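Local coordinates for chemosensory protein (Mamestra brassicae, PDB 1KX9), which probably binds and carries small hydrophobic ligands, as an all-helical member of the insect A10/OS-D chemosensory protein family, at residues Cys29-Gly34 and Trp81-Ala86. Sequence-based numbering, arbitrary orientation.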
loop_
_atom_site.group_PDB
_atom_site.type_symbol
_atom_site.label_atom_id
_atom_site.label_comp_id
_atom_site.label_asym_id
_atom_site.label_seq_id
_atom_site.Cartn_x
_atom_site.Cartn_y
_atom_site.Cartn_z
ATOM N N CYS A 29 -1.452 8.399 -7.395
ATOM C CA CYS A 29 -1.543 9.393 -6.346
ATOM C C CYS A 29 -0.410 9.117 -5.336
ATOM O O CYS A 29 0.349 10.023 -4.978
ATOM C CB CYS A 29 -2.942 9.326 -5.705
ATOM S SG CYS A 29 -3.025 9.866 -3.980
ATOM N N VAL A 30 -0.279 7.868 -4.896
ATOM C CA VAL A 30 0.781 7.544 -3.943
ATOM C C VAL A 30 2.186 7.826 -4.497
ATOM O O VAL A 30 3.056 8.281 -3.755
ATOM C CB VAL A 30 0.649 6.062 -3.479
ATOM C CG1 VAL A 30 1.715 5.740 -2.424
ATOM C CG2 VAL A 30 -0.744 5.851 -2.894
ATOM N N MET A 31 2.404 7.575 -5.789
ATOM C CA MET A 31 3.701 7.804 -6.437
ATOM C C MET A 31 3.943 9.278 -6.832
ATOM O O MET A 31 5.000 9.623 -7.373
ATOM C CB MET A 31 3.837 6.906 -7.672
ATOM C CG MET A 31 4.079 5.439 -7.374
ATOM S SD MET A 31 5.612 5.202 -6.397
ATOM C CE MET A 31 6.807 5.524 -7.584
ATOM N N GLU A 32 2.971 10.136 -6.539
ATOM C CA GLU A 32 3.067 11.576 -6.824
ATOM C C GLU A 32 3.214 11.835 -8.304
ATOM O O GLU A 32 4.059 12.637 -8.740
ATOM C CB GLU A 32 4.231 12.230 -6.057
ATOM C CG GLU A 32 4.178 12.046 -4.542
ATOM C CD GLU A 32 5.235 12.887 -3.817
ATOM O OE1 GLU A 32 5.122 14.142 -3.843
ATOM O OE2 GLU A 32 6.178 12.301 -3.236
ATOM N N ARG A 33 2.399 11.130 -9.079
ATOM C CA ARG A 33 2.365 11.292 -10.523
ATOM C C ARG A 33 0.903 11.308 -11.006
ATOM O O ARG A 33 0.599 11.014 -12.169
ATOM C CB ARG A 33 3.173 10.194 -11.217
ATOM C CG ARG A 33 2.653 8.784 -11.047
ATOM C CD ARG A 33 3.749 7.818 -11.419
ATOM N NE ARG A 33 3.311 6.436 -11.356
ATOM C CZ ARG A 33 4.142 5.404 -11.272
ATOM N NH1 ARG A 33 5.450 5.613 -11.233
ATOM N NH2 ARG A 33 3.666 4.169 -11.225
ATOM N N GLY A 34 0.004 11.669 -10.102
ATOM C CA GLY A 34 -1.411 11.757 -10.442
ATOM C C GLY A 34 -2.139 12.462 -9.315
ATOM O O GLY A 34 -1.589 12.600 -8.220
ATOM N N TRP A 81 5.158 -2.453 -6.694
ATOM C CA TRP A 81 5.715 -2.613 -5.346
ATOM C C TRP A 81 7.181 -2.179 -5.365
ATOM O O TRP A 81 7.645 -1.452 -4.474
ATOM C CB TRP A 81 5.612 -4.074 -4.901
ATOM C CG TRP A 81 6.370 -4.405 -3.652
ATOM C CD1 TRP A 81 7.412 -5.289 -3.527
ATOM C CD2 TRP A 81 6.134 -3.881 -2.338
ATOM N NE1 TRP A 81 7.829 -5.359 -2.216
ATOM C CE2 TRP A 81 7.062 -4.507 -1.464
ATOM C CE3 TRP A 81 5.225 -2.943 -1.814
ATOM C CZ2 TRP A 81 7.104 -4.230 -0.095
ATOM C CZ3 TRP A 81 5.275 -2.662 -0.451
ATOM C CH2 TRP A 81 6.208 -3.307 0.390
ATOM N N ARG A 82 7.905 -2.588 -6.408
ATOM C CA ARG A 82 9.294 -2.206 -6.515
ATOM C C ARG A 82 9.460 -0.693 -6.652
ATOM O O ARG A 82 10.364 -0.118 -6.078
ATOM C CB ARG A 82 9.976 -2.956 -7.674
ATOM C CG ARG A 82 10.731 -4.192 -7.179
ATOM C CD ARG A 82 10.326 -5.549 -7.724
ATOM N NE ARG A 82 10.352 -5.669 -9.177
ATOM C CZ ARG A 82 10.466 -6.828 -9.831
ATOM N NH1 ARG A 82 10.585 -7.976 -9.172
ATOM N NH2 ARG A 82 10.421 -6.842 -11.152
ATOM N N GLU A 83 8.580 -0.038 -7.393
ATOM C CA GLU A 83 8.691 1.413 -7.518
ATOM C C GLU A 83 8.398 2.103 -6.190
ATOM O O GLU A 83 9.051 3.101 -5.838
ATOM C CB GLU A 83 7.698 1.980 -8.534
ATOM C CG GLU A 83 7.928 1.647 -9.987
ATOM C CD GLU A 83 6.938 2.399 -10.883
ATOM O OE1 GLU A 83 7.324 3.450 -11.440
ATOM O OE2 GLU A 83 5.771 1.956 -11.016
ATOM N N LEU A 84 7.374 1.606 -5.486
ATOM C CA LEU A 84 7.001 2.197 -4.218
ATOM C C LEU A 84 8.126 2.086 -3.188
ATOM O O LEU A 84 8.369 3.026 -2.436
ATOM C CB LEU A 84 5.751 1.515 -3.647
ATOM C CG LEU A 84 4.409 2.050 -4.160
ATOM C CD1 LEU A 84 3.289 1.080 -3.741
ATOM C CD2 LEU A 84 4.146 3.462 -3.573
ATOM N N THR A 85 8.771 0.934 -3.128
ATOM C CA THR A 85 9.834 0.765 -2.134
ATOM C C THR A 85 11.089 1.527 -2.534
ATOM O O THR A 85 11.816 1.992 -1.669
ATOM C CB THR A 85 10.164 -0.727 -1.869
ATOM O OG1 THR A 85 10.450 -1.407 -3.098
ATOM C CG2 THR A 85 8.971 -1.407 -1.211
ATOM N N ALA A 86 11.335 1.672 -3.836
ATOM C CA ALA A 86 12.520 2.437 -4.248
ATOM C C ALA A 86 12.314 3.900 -3.869
ATOM O O ALA A 86 13.259 4.600 -3.498
ATOM C CB ALA A 86 12.745 2.330 -5.744
#
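M31 and L84 lie closest across the contact, their CA atoms 6.9 Å apart, where helix 20-30 ends in a Schellman motif, E32 taking the positive phi, and the chain turns off beside helix 78-88. CD2 of L84 meets CG1 of V30 at 3.5 Å, the two branched apolar side chains crossing at about a right angle and filling the buried side. The same methyl touches SD of M31 at 3.6 Å. Bends at chi2 (-59°) and chi3 (-72°) let the flexible thioether of M31 set CE against CB of E83 at 3.8 Å. Nearer solvent, the long R33 and E83 span the gap with charges paired: R33 grips end-on, NH1 to OE1 of E83 at 2.9 Å and NH2 to OE2 at 3.1 Å, both nearly straight. The carboxylate is turned 34° from the guanidinium plane, so OE1 is met from above the carboxylate plane and OE2 on its syn side, tilted out of plane. CG of M31 lies over one guanidinium face, and the hydrogen bond from NE to OD1 of N28 probably limits its turning further. With an alanine in place of E83, NH1 and NH2 would probably be left without their carboxylate and the guanidinium less firmly placed. This apolar contact, bordered by a salt bridge, joins a helix C-terminus and its turn, inside the C29-C36 disulfide loop, to the side of helix 78-88 in the all-helical chemosensory protein fold.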